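Local structure of putative polysaccharide biosynthesis protein with aminopeptidase-like domain (Clostridium acetobutylicum, 3K9T) at residues Glu3-Tyr8 / Glu415-Lys420; Thr34-Arg39 / Pro68-Ile73; Ser98-Val103 / Val156-Ser161; Glu354-Tyr359 / Ser404-Ala409. The protein binds one zinc ion per subunit of a homotrimer and probably acts in the biosynthesis of modified polysaccharides rather than as a peptidase. One frame throughout, in Å; residues are numbered along the deposited sequence.

Contact 1 (Glu3-Tyr8 / Glu415-Lys420)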
# COMPACT_ATOMS: atom_id res chain seq x y z
N GLU A 3 -13.47 33.35 6.17
CA GLU A 3 -13.04 33.96 4.92
C GLU A 3 -12.27 35.26 5.23
O GLU A 3 -11.44 35.70 4.42
CB GLU A 3 -14.21 34.19 3.95
CG GLU A 3 -14.84 32.91 3.37
CD GLU A 3 -13.85 31.93 2.68
OE1 GLU A 3 -13.02 32.38 1.87
OE2 GLU A 3 -13.92 30.70 2.91
N GLU A 4 -12.50 35.84 6.40
CA GLU A 4 -11.71 36.99 6.85
C GLU A 4 -10.20 36.73 6.98
O GLU A 4 -9.43 37.68 6.97
CB GLU A 4 -12.27 37.54 8.16
CG GLU A 4 -13.61 38.27 7.97
CD GLU A 4 -13.95 39.13 9.15
OE1 GLU A 4 -13.43 38.84 10.26
OE2 GLU A 4 -14.72 40.11 8.98
N ILE A 5 -9.79 35.47 7.08
CA ILE A 5 -8.38 35.13 7.08
C ILE A 5 -7.74 35.44 5.71
O ILE A 5 -6.53 35.63 5.62
CB ILE A 5 -8.14 33.63 7.44
CG1 ILE A 5 -6.91 33.46 8.34
CG2 ILE A 5 -8.02 32.80 6.21
CD1 ILE A 5 -6.74 32.06 8.93
N ASN A 6 -8.54 35.47 4.65
CA ASN A 6 -7.99 35.63 3.30
C ASN A 6 -7.15 36.91 3.15
O ASN A 6 -6.15 36.90 2.48
CB ASN A 6 -9.09 35.60 2.24
CG ASN A 6 -9.87 34.28 2.20
OD1 ASN A 6 -9.56 33.31 2.89
ND2 ASN A 6 -10.91 34.27 1.39
N LYS A 7 -7.56 37.99 3.80
CA LYS A 7 -6.85 39.26 3.65
C LYS A 7 -5.49 39.16 4.31
O LYS A 7 -4.55 39.79 3.83
CB LYS A 7 -7.68 40.47 4.18
CG LYS A 7 -8.11 40.33 5.66
CD LYS A 7 -9.08 41.43 6.19
CE LYS A 7 -9.90 40.96 7.48
NZ LYS A 7 -11.27 40.35 7.21
N TYR A 8 -5.40 38.39 5.41
CA TYR A 8 -4.13 38.17 6.08
C TYR A 8 -3.18 37.34 5.20
O TYR A 8 -1.98 37.64 5.10
CB TYR A 8 -4.31 37.49 7.44
CG TYR A 8 -5.03 38.37 8.45
CD1 TYR A 8 -4.36 39.34 9.18
CD2 TYR A 8 -6.38 38.22 8.67
CE1 TYR A 8 -5.04 40.15 10.09
CE2 TYR A 8 -7.05 39.01 9.56
CZ TYR A 8 -6.39 39.98 10.26
OH TYR A 8 -7.11 40.74 11.16
N GLU A 415 -8.00 20.36 -4.65
CA GLU A 415 -7.62 21.28 -3.63
C GLU A 415 -8.76 21.56 -2.63
O GLU A 415 -9.94 21.63 -2.99
CB GLU A 415 -7.16 22.56 -4.31
CG GLU A 415 -6.33 23.43 -3.43
CD GLU A 415 -7.10 24.59 -2.96
OE1 GLU A 415 -7.66 25.25 -3.85
OE2 GLU A 415 -7.12 24.82 -1.73
N PHE A 416 -8.40 21.75 -1.38
CA PHE A 416 -9.37 21.87 -0.32
C PHE A 416 -10.35 23.03 -0.51
O PHE A 416 -11.55 22.84 -0.41
CB PHE A 416 -8.70 21.95 1.06
CG PHE A 416 -9.71 22.07 2.20
CD1 PHE A 416 -10.31 20.97 2.74
CD2 PHE A 416 -10.07 23.31 2.70
CE1 PHE A 416 -11.23 21.09 3.76
CE2 PHE A 416 -10.99 23.45 3.70
CZ PHE A 416 -11.58 22.35 4.23
N ARG A 417 -9.86 24.23 -0.80
CA ARG A 417 -10.78 25.35 -0.99
C ARG A 417 -11.80 25.13 -2.10
O ARG A 417 -12.91 25.62 -2.02
CB ARG A 417 -10.04 26.64 -1.22
CG ARG A 417 -9.29 27.12 -0.00
CD ARG A 417 -9.26 28.60 0.03
NE ARG A 417 -8.40 29.12 1.09
CZ ARG A 417 -8.58 30.29 1.69
NH1 ARG A 417 -9.61 31.08 1.37
NH2 ARG A 417 -7.72 30.68 2.63
N ARG A 418 -11.44 24.39 -3.14
CA ARG A 418 -12.37 24.09 -4.23
C ARG A 418 -13.58 23.29 -3.74
O ARG A 418 -14.74 23.54 -4.10
CB ARG A 418 -11.65 23.27 -5.27
CG ARG A 418 -12.23 23.38 -6.60
CD ARG A 418 -11.35 22.70 -7.60
NE ARG A 418 -12.17 22.37 -8.74
CZ ARG A 418 -11.87 21.47 -9.64
NH1 ARG A 418 -10.74 20.78 -9.54
NH2 ARG A 418 -12.72 21.25 -10.66
N ILE A 419 -13.28 22.33 -2.89
CA ILE A 419 -14.29 21.52 -2.26
C ILE A 419 -15.12 22.37 -1.32
O ILE A 419 -16.33 22.28 -1.33
CB ILE A 419 -13.63 20.33 -1.55
CG1 ILE A 419 -12.88 19.46 -2.60
CG2 ILE A 419 -14.66 19.56 -0.77
CD1 ILE A 419 -13.69 19.05 -3.80
N LYS A 420 -14.47 23.24 -0.55
CA LYS A 420 -15.13 24.07 0.45
C LYS A 420 -16.14 25.02 -0.17
O LYS A 420 -17.29 25.14 0.28
CB LYS A 420 -14.07 24.87 1.21
CG LYS A 420 -14.56 25.53 2.49
CD LYS A 420 -15.20 26.90 2.24
CE LYS A 420 -15.43 27.65 3.54
NZ LYS A 420 -16.26 28.86 3.33
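Glu-3 and Arg-417, with Lys-420, form a salt-bridge network that ties the N-terminal end of the aminopeptidase-like region to helix 416-428 of the permutated winged helix-turn-helix region. Of the ionic pairs, the closer joins Glu-3 OE2 to Lys-420 NZ at 3.0 Å; the two side chains reach toward each other tip to tip, and the ammonium meets the oxygen on its anti side, though tilted out of the carboxylate plane. The lysine is not committed to this partner alone, since Asp-424 also binds NZ, and Tyr-351 OH hydrogen-bonds Glu-3 OE2. The second pair, Glu-3 OE1 to Arg-417 NH1, is long at 3.7 Å, with carboxylate and guanidinium planes turned 84° apart.

Among the hydrogen bonds, Arg-417 NH1 gives a fairly straight one of 2.7 Å to Asn-6 OD1. The oxygen lies in the guanidinium plane, yet the donor stands 42° out of the amide plane; Arg-417 NH2 adds a weak bond of 3.2 Å to Asn-6 OD1. An amide suits this place because its other end donates: Asn-6 ND2 bonds Glu-3 OE1 at 2.9 Å. The one aliphatic approach is slight, Ile-5 CG2 coming 4.2 Å from Arg-417 NH2.

Glu-348 pairs with Arg-417 NE, and Tyr-351 makes a cation-pi interaction with Arg-417. With carboxylates beside both cations, each positive charge is probably well compensated, and the join between the regions is chiefly polar.

Contact 2 (Thr34-Arg39 / Pro68-Ile73)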
# COMPACT_ATOMS: atom_id res chain seq x y z
N THR A 34 16.10 29.55 31.40
CA THR A 34 15.59 30.39 32.45
C THR A 34 16.26 31.75 32.27
O THR A 34 17.12 31.89 31.42
CB THR A 34 15.90 29.84 33.88
OG1 THR A 34 17.32 29.89 34.11
CG2 THR A 34 15.38 28.43 34.05
N GLY A 35 15.84 32.75 33.03
CA GLY A 35 16.58 34.00 33.10
C GLY A 35 15.91 35.27 32.61
O GLY A 35 14.83 35.24 32.01
N ASN A 36 16.57 36.40 32.88
CA ASN A 36 16.02 37.70 32.49
C ASN A 36 15.93 37.91 30.96
O ASN A 36 15.19 38.76 30.48
CB ASN A 36 16.78 38.86 33.16
CG ASN A 36 16.51 38.96 34.66
OD1 ASN A 36 15.44 38.62 35.13
ND2 ASN A 36 17.48 39.44 35.40
N GLY A 37 16.66 37.11 30.21
CA GLY A 37 16.62 37.20 28.76
C GLY A 37 15.30 36.67 28.29
O GLY A 37 14.69 37.23 27.37
N VAL A 38 14.85 35.61 28.94
CA VAL A 38 13.54 35.06 28.63
C VAL A 38 12.51 36.11 28.99
O VAL A 38 11.56 36.35 28.22
CB VAL A 38 13.24 33.76 29.37
CG1 VAL A 38 11.86 33.22 28.90
CG2 VAL A 38 14.38 32.70 29.18
N ARG A 39 12.69 36.76 30.15
CA ARG A 39 11.74 37.80 30.57
C ARG A 39 11.71 38.99 29.63
O ARG A 39 10.62 39.48 29.29
CB ARG A 39 11.96 38.23 32.01
CG ARG A 39 11.65 37.10 32.98
CD ARG A 39 12.04 37.39 34.40
NE ARG A 39 11.90 36.18 35.22
CZ ARG A 39 12.90 35.53 35.81
NH1 ARG A 39 14.14 35.96 35.71
NH2 ARG A 39 12.67 34.44 36.52
N PRO A 68 15.13 23.49 37.00
CA PRO A 68 16.51 23.90 37.37
C PRO A 68 16.65 25.23 38.11
O PRO A 68 15.69 25.98 38.25
CB PRO A 68 17.20 24.04 36.01
CG PRO A 68 16.10 24.42 35.04
CD PRO A 68 14.85 23.69 35.56
N LYS A 69 17.86 25.50 38.57
CA LYS A 69 18.23 26.81 39.07
C LYS A 69 18.13 27.81 37.94
O LYS A 69 18.19 27.46 36.75
CB LYS A 69 19.65 26.84 39.64
CG LYS A 69 19.77 26.03 40.92
CD LYS A 69 21.10 26.20 41.66
CE LYS A 69 21.08 25.34 42.93
NZ LYS A 69 21.40 26.13 44.15
N GLU A 70 17.96 29.07 38.31
CA GLU A 70 17.86 30.13 37.35
C GLU A 70 19.25 30.65 37.05
O GLU A 70 20.06 30.85 37.97
CB GLU A 70 16.96 31.25 37.89
CG GLU A 70 16.90 32.44 36.94
CD GLU A 70 15.95 33.52 37.38
OE1 GLU A 70 14.95 33.24 38.09
OE2 GLU A 70 16.21 34.66 36.95
N TRP A 71 19.51 30.89 35.77
CA TRP A 71 20.81 31.39 35.29
C TRP A 71 20.65 32.79 34.72
O TRP A 71 19.66 33.08 34.02
CB TRP A 71 21.37 30.47 34.20
CG TRP A 71 22.73 30.83 33.71
CD1 TRP A 71 23.90 30.76 34.41
CD2 TRP A 71 23.08 31.32 32.41
NE1 TRP A 71 24.95 31.18 33.63
CE2 TRP A 71 24.48 31.52 32.40
CE3 TRP A 71 22.35 31.60 31.25
CZ2 TRP A 71 25.15 31.99 31.27
CZ3 TRP A 71 23.03 32.05 30.12
CH2 TRP A 71 24.42 32.24 30.14
N ASN A 72 21.64 33.65 35.01
CA ASN A 72 21.69 35.01 34.48
C ASN A 72 23.11 35.42 34.16
O ASN A 72 24.04 34.85 34.72
CB ASN A 72 21.07 35.99 35.45
CG ASN A 72 19.57 35.97 35.38
OD1 ASN A 72 18.98 36.45 34.39
ND2 ASN A 72 18.93 35.39 36.40
N ILE A 73 23.28 36.39 33.26
CA ILE A 73 24.63 36.80 32.87
C ILE A 73 24.65 38.29 32.57
O ILE A 73 23.77 38.77 31.87
CB ILE A 73 25.15 35.92 31.67
CG1 ILE A 73 26.59 36.29 31.26
CG2 ILE A 73 24.21 35.99 30.47
CD1 ILE A 73 27.35 35.14 30.56
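Thr-34 meets Trp-71 where the turn leading into helix 36-45 of the aminopeptidase-like region abuts strand 70-79 of the insert's antiparallel sheet. With chi1 at 66°, Thr-34 OG1 sits between its own backbone N and carbonyl carbon, and accepts from Trp-71 N at 2.9 Å; Tyr-99 OH binds the same oxygen. The methyl CG2 turns to Pro-68, 4.2 Å from its CG, so threonine serves both a polar and an apolar neighbour.

Gly-35, the N-cap residue, passes close to the strand, its CA 3.3 Å from Trp-71 O. A side chain here would clash with that oxygen, and the backbone angles (phi 117°) also favour glycine. Next, Asn-36 N at the start of the helix is taken by Asn-72 OD1 at 2.8 Å, nearly straight and on a lone pair in the amide plane, so a strand side chain satisfies a helix-end N-H.

One turn on, Arg-39 reaches Glu-70 tip to tip: NH1 and NH2 grip one carboxylate oxygen each, end-on, with the planes 46° apart. Glu-55 also pairs with Arg-39 NH2. Glu-70 OE2 accepts twice, from Arg-39 NH1 at 2.7 Å and, from the opposite face of its plane, from Asn-72 ND2 at 2.9 Å.

Contact 3 (Ser98-Val103 / Val156-Ser161)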
# COMPACT_ATOMS: atom_id res chain seq x y z
N SER A 98 25.94 28.37 27.58
CA SER A 98 24.76 28.71 28.36
C SER A 98 24.80 27.93 29.66
O SER A 98 25.12 26.76 29.66
CB SER A 98 23.48 28.38 27.58
OG SER A 98 22.34 29.03 28.14
N TYR A 99 24.46 28.62 30.74
CA TYR A 99 24.51 28.11 32.11
C TYR A 99 25.93 28.08 32.68
O TYR A 99 26.17 27.41 33.68
CB TYR A 99 23.76 26.76 32.28
CG TYR A 99 22.32 26.92 32.78
CD1 TYR A 99 21.39 27.67 32.06
CD2 TYR A 99 21.90 26.34 33.97
CE1 TYR A 99 20.08 27.82 32.50
CE2 TYR A 99 20.57 26.52 34.44
CZ TYR A 99 19.67 27.26 33.70
OH TYR A 99 18.35 27.43 34.11
N SER A 100 26.86 28.83 32.08
CA SER A 100 28.23 28.88 32.59
C SER A 100 28.28 29.39 34.04
O SER A 100 27.76 30.46 34.35
CB SER A 100 29.17 29.75 31.72
OG SER A 100 29.65 29.06 30.57
N VAL A 101 28.91 28.60 34.90
CA VAL A 101 29.17 29.01 36.29
C VAL A 101 30.04 30.29 36.28
O VAL A 101 30.77 30.51 35.34
CB VAL A 101 29.84 27.85 37.07
CG1 VAL A 101 28.85 26.67 37.16
CG2 VAL A 101 31.13 27.41 36.38
N PRO A 102 29.90 31.17 37.28
CA PRO A 102 30.74 32.37 37.24
C PRO A 102 32.23 32.06 37.43
O PRO A 102 32.56 31.15 38.19
CB PRO A 102 30.23 33.20 38.42
CG PRO A 102 29.51 32.24 39.29
CD PRO A 102 28.97 31.18 38.42
N VAL A 103 33.11 32.77 36.73
CA VAL A 103 34.54 32.54 36.83
C VAL A 103 35.26 33.87 36.71
O VAL A 103 34.84 34.74 35.96
CB VAL A 103 35.09 31.51 35.78
CG1 VAL A 103 33.96 30.59 35.20
CG2 VAL A 103 35.89 32.20 34.64
N VAL A 156 40.16 35.98 32.56
CA VAL A 156 38.99 35.24 32.16
C VAL A 156 37.85 35.58 33.11
O VAL A 156 37.91 35.25 34.29
CB VAL A 156 39.25 33.74 32.20
CG1 VAL A 156 38.00 32.95 31.74
CG2 VAL A 156 40.48 33.41 31.34
N VAL A 157 36.83 36.23 32.57
CA VAL A 157 35.69 36.67 33.34
C VAL A 157 34.38 36.18 32.72
O VAL A 157 34.10 36.43 31.55
CB VAL A 157 35.63 38.23 33.38
CG1 VAL A 157 34.36 38.69 34.07
CG2 VAL A 157 36.85 38.80 34.05
N ILE A 158 33.61 35.44 33.52
CA ILE A 158 32.21 35.17 33.22
C ILE A 158 31.43 35.66 34.45
O ILE A 158 31.44 35.00 35.50
CB ILE A 158 31.88 33.67 32.99
CG1 ILE A 158 32.64 33.10 31.79
CG2 ILE A 158 30.39 33.49 32.78
CD1 ILE A 158 32.54 31.55 31.66
N ASP A 159 30.78 36.81 34.31
CA ASP A 159 29.99 37.42 35.38
C ASP A 159 28.56 36.92 35.28
O ASP A 159 27.70 37.59 34.70
CB ASP A 159 30.04 38.95 35.27
CG ASP A 159 29.38 39.64 36.45
OD1 ASP A 159 29.07 38.95 37.45
OD2 ASP A 159 29.18 40.88 36.38
N SER A 160 28.33 35.75 35.87
CA SER A 160 27.03 35.08 35.81
C SER A 160 26.54 34.72 37.20
O SER A 160 27.27 34.89 38.17
CB SER A 160 27.15 33.80 34.96
OG SER A 160 28.14 32.93 35.47
N SER A 161 25.29 34.24 37.29
CA SER A 161 24.77 33.70 38.54
C SER A 161 23.94 32.48 38.26
O SER A 161 23.29 32.42 37.23
CB SER A 161 23.91 34.71 39.31
OG SER A 161 22.79 35.10 38.55
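Backbone pairing between Val-103 and Ile-158 starts an antiparallel strand contact in the insert, where the loop before strand 103-108 comes alongside strand 153-163. The two residues are a hydrogen-bonded pair: Val-103 N donates to Ile-158 O at 3.0 Å, and Ile-158 N returns a bond to Val-103 O at 2.8 Å. Flanking these, Pro-102 CA makes a CA-H...O contact of 3.2 Å with Ile-158 O; proline, with no N-H of its own, has Ser-160 OG beside its nitrogen without a bond between them.

On the face shared by Val-103 and Ile-158, branched side chains pack. Val-103 CG2 lies 3.7 Å from Val-156 CG1, while CG1 approaches Ile-158 CD1, the tip that also touches Ser-100 CB at 3.8 Å. Trp-137 and Phe-139 cover this cluster.

Beyond the pair, a side chain ties down the loop. Ser-160 OG, placed between its backbone N and carbonyl carbon (chi1 57°), donates to Ser-100 O at 2.7 Å. That carbonyl also receives Trp-71 NE1, and a small hydroxyl suits a site this close to the backbone. Such edge pairing is characteristic of an antiparallel beta-sheet, with strand 103-108 as the outer strand beside 153-163 in the insert's four-stranded sheet.

Contact 4 (Glu354-Tyr359 / Ser404-Ala409)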
# COMPACT_ATOMS: atom_id res chain seq x y z
N GLU A 354 -10.46 24.89 10.50
CA GLU A 354 -11.72 25.54 10.85
C GLU A 354 -12.89 25.18 9.94
O GLU A 354 -14.00 24.99 10.41
CB GLU A 354 -11.50 27.05 10.79
CG GLU A 354 -10.71 27.59 11.93
CD GLU A 354 -11.54 27.79 13.16
OE1 GLU A 354 -12.63 28.36 13.03
OE2 GLU A 354 -11.10 27.37 14.26
N ASN A 355 -12.62 25.07 8.64
CA ASN A 355 -13.66 24.78 7.64
C ASN A 355 -13.83 23.32 7.22
O ASN A 355 -14.53 23.06 6.24
CB ASN A 355 -13.42 25.64 6.38
CG ASN A 355 -13.61 27.12 6.64
OD1 ASN A 355 -14.68 27.54 7.06
ND2 ASN A 355 -12.57 27.92 6.37
N ASN A 356 -13.21 22.39 7.93
CA ASN A 356 -13.32 20.96 7.62
C ASN A 356 -14.62 20.39 8.16
O ASN A 356 -14.61 19.55 9.06
CB ASN A 356 -12.14 20.15 8.19
CG ASN A 356 -12.12 18.70 7.70
OD1 ASN A 356 -12.63 18.41 6.62
ND2 ASN A 356 -11.53 17.78 8.47
N ARG A 357 -15.74 20.77 7.57
CA ARG A 357 -17.04 20.31 8.06
C ARG A 357 -17.47 18.94 7.49
O ARG A 357 -16.80 18.38 6.63
CB ARG A 357 -18.07 21.39 7.83
CG ARG A 357 -17.79 22.58 8.69
CD ARG A 357 -18.63 23.79 8.34
NE ARG A 357 -17.97 24.94 8.92
CZ ARG A 357 -17.99 25.24 10.22
NH1 ARG A 357 -18.68 24.50 11.10
NH2 ARG A 357 -17.31 26.29 10.65
N THR A 358 -18.53 18.37 8.06
CA THR A 358 -19.16 17.17 7.52
C THR A 358 -20.61 17.49 7.23
O THR A 358 -21.26 18.13 8.03
CB THR A 358 -19.04 15.96 8.42
OG1 THR A 358 -17.66 15.63 8.54
CG2 THR A 358 -19.77 14.78 7.81
N TYR A 359 -21.07 17.10 6.05
CA TYR A 359 -22.42 17.41 5.59
C TYR A 359 -23.19 16.17 5.17
O TYR A 359 -22.63 15.11 4.91
CB TYR A 359 -22.38 18.35 4.38
CG TYR A 359 -21.81 19.74 4.57
CD1 TYR A 359 -22.63 20.81 4.95
CD2 TYR A 359 -20.48 20.02 4.28
CE1 TYR A 359 -22.12 22.11 5.07
CE2 TYR A 359 -19.96 21.32 4.39
CZ TYR A 359 -20.78 22.35 4.79
OH TYR A 359 -20.26 23.62 4.91
N SER A 404 -15.85 13.97 5.57
CA SER A 404 -15.50 15.37 5.81
C SER A 404 -15.11 15.97 4.48
O SER A 404 -14.86 15.26 3.52
CB SER A 404 -14.30 15.46 6.78
OG SER A 404 -13.07 14.94 6.21
N LEU A 405 -15.05 17.29 4.42
CA LEU A 405 -14.60 17.96 3.20
C LEU A 405 -13.14 17.57 2.85
O LEU A 405 -12.78 17.51 1.67
CB LEU A 405 -14.72 19.48 3.35
CG LEU A 405 -16.09 20.10 3.52
CD1 LEU A 405 -15.97 21.60 3.40
CD2 LEU A 405 -17.05 19.57 2.47
N LEU A 406 -12.33 17.32 3.87
CA LEU A 406 -10.93 16.91 3.70
C LEU A 406 -10.92 15.52 3.05
O LEU A 406 -10.10 15.23 2.16
CB LEU A 406 -10.19 16.91 5.04
CG LEU A 406 -8.66 16.74 5.04
CD1 LEU A 406 -8.01 17.81 4.23
CD2 LEU A 406 -8.07 16.63 6.48
N ASP A 407 -11.87 14.69 3.47
CA ASP A 407 -12.01 13.36 2.87
C ASP A 407 -12.32 13.45 1.39
O ASP A 407 -11.76 12.71 0.57
CB ASP A 407 -13.12 12.56 3.57
CG ASP A 407 -12.74 12.11 4.98
OD1 ASP A 407 -11.52 12.00 5.32
OD2 ASP A 407 -13.67 11.84 5.76
N ILE A 408 -13.19 14.38 1.05
CA ILE A 408 -13.65 14.55 -0.32
C ILE A 408 -12.48 15.16 -1.12
O ILE A 408 -12.18 14.72 -2.24
CB ILE A 408 -14.98 15.37 -0.35
CG1 ILE A 408 -16.09 14.63 0.43
CG2 ILE A 408 -15.47 15.63 -1.77
CD1 ILE A 408 -17.26 15.53 0.84
N ALA A 409 -11.79 16.12 -0.53
CA ALA A 409 -10.66 16.75 -1.21
C ALA A 409 -9.62 15.68 -1.51
O ALA A 409 -9.09 15.63 -2.62
CB ALA A 409 -10.06 17.85 -0.38
O HOH W 1 -11.40 14.63 8.29
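Tyr-359 turns the edge of its ring to Leu-405: Leu-405 CD2 lies near the ring plane, 3.9 Å from Tyr-359 CD2. The other methyl, Leu-405 CD1, comes within 3.5 Å of Asn-355 O. A branched apolar residue suits this place, because Phe-416 and Ala-423 of helix 416-428 close around Leu-405 as well. The second flat group, the amide of Asn-356, crosses the side chain of Leu-406 at about a right angle. Asn-356 OD1 accepts from Leu-406 N at 3.0 Å, the donor tilted 27° from the carbonyl plane, and Leu-406 CB follows close by, 3.3 Å from Asn-356 OD1. CG of Asn-356, anti to the backbone N (chi1 -171°), carries the amide to the helix start. Its ND2 finds Glu-271 and a water that also binds Ser-404 OG at 2.7 Å.

Here the end of helix 336-355 passes into the permutated winged helix-turn-helix region, and Asn-356 is the centre of an inverse gamma turn beside the first turn of helix 405-412. That helix begins with a capping box: Ser-404 OG accepts from Asp-407 N, and Asp-407 OD2 receives Ser-404 N at 3.1 Å. Serine and aspartate are apt residues for these two positions, since each can accept from the other's backbone N-H. The two N-H groups between them are met across the contact instead, Leu-406 N by the asparagine and Leu-405 N by Arg-357 O at 3.0 Å, nearly along the C=O axis. The same carbonyl oxygen takes a CA-H...O contact from Ser-404 CA.

The four contacts form two pairs at opposite sides of the chain's centre. Contacts 1 and 4, with centres about 13 Å apart, share the winged helix-turn-helix end: helices 405-412 and 416-428 follow each other, and Lys-420 and Phe-416 pack on Asn-355. Contacts 2 and 3, also about 13 Å apart between centres, meet in the insert's sheet, where strands 70-79 and 153-163 are neighbours and Tyr-99 OH bridges Thr-34 and Lys-69. Roughly 42 to 55 Å separates centres from one pair to the other. Along the chain, contacts 2, 3 and 4 follow in series, all spanned by contact 1, which joins the N-terminal segment to the C-terminal winged helix-turn-helix region.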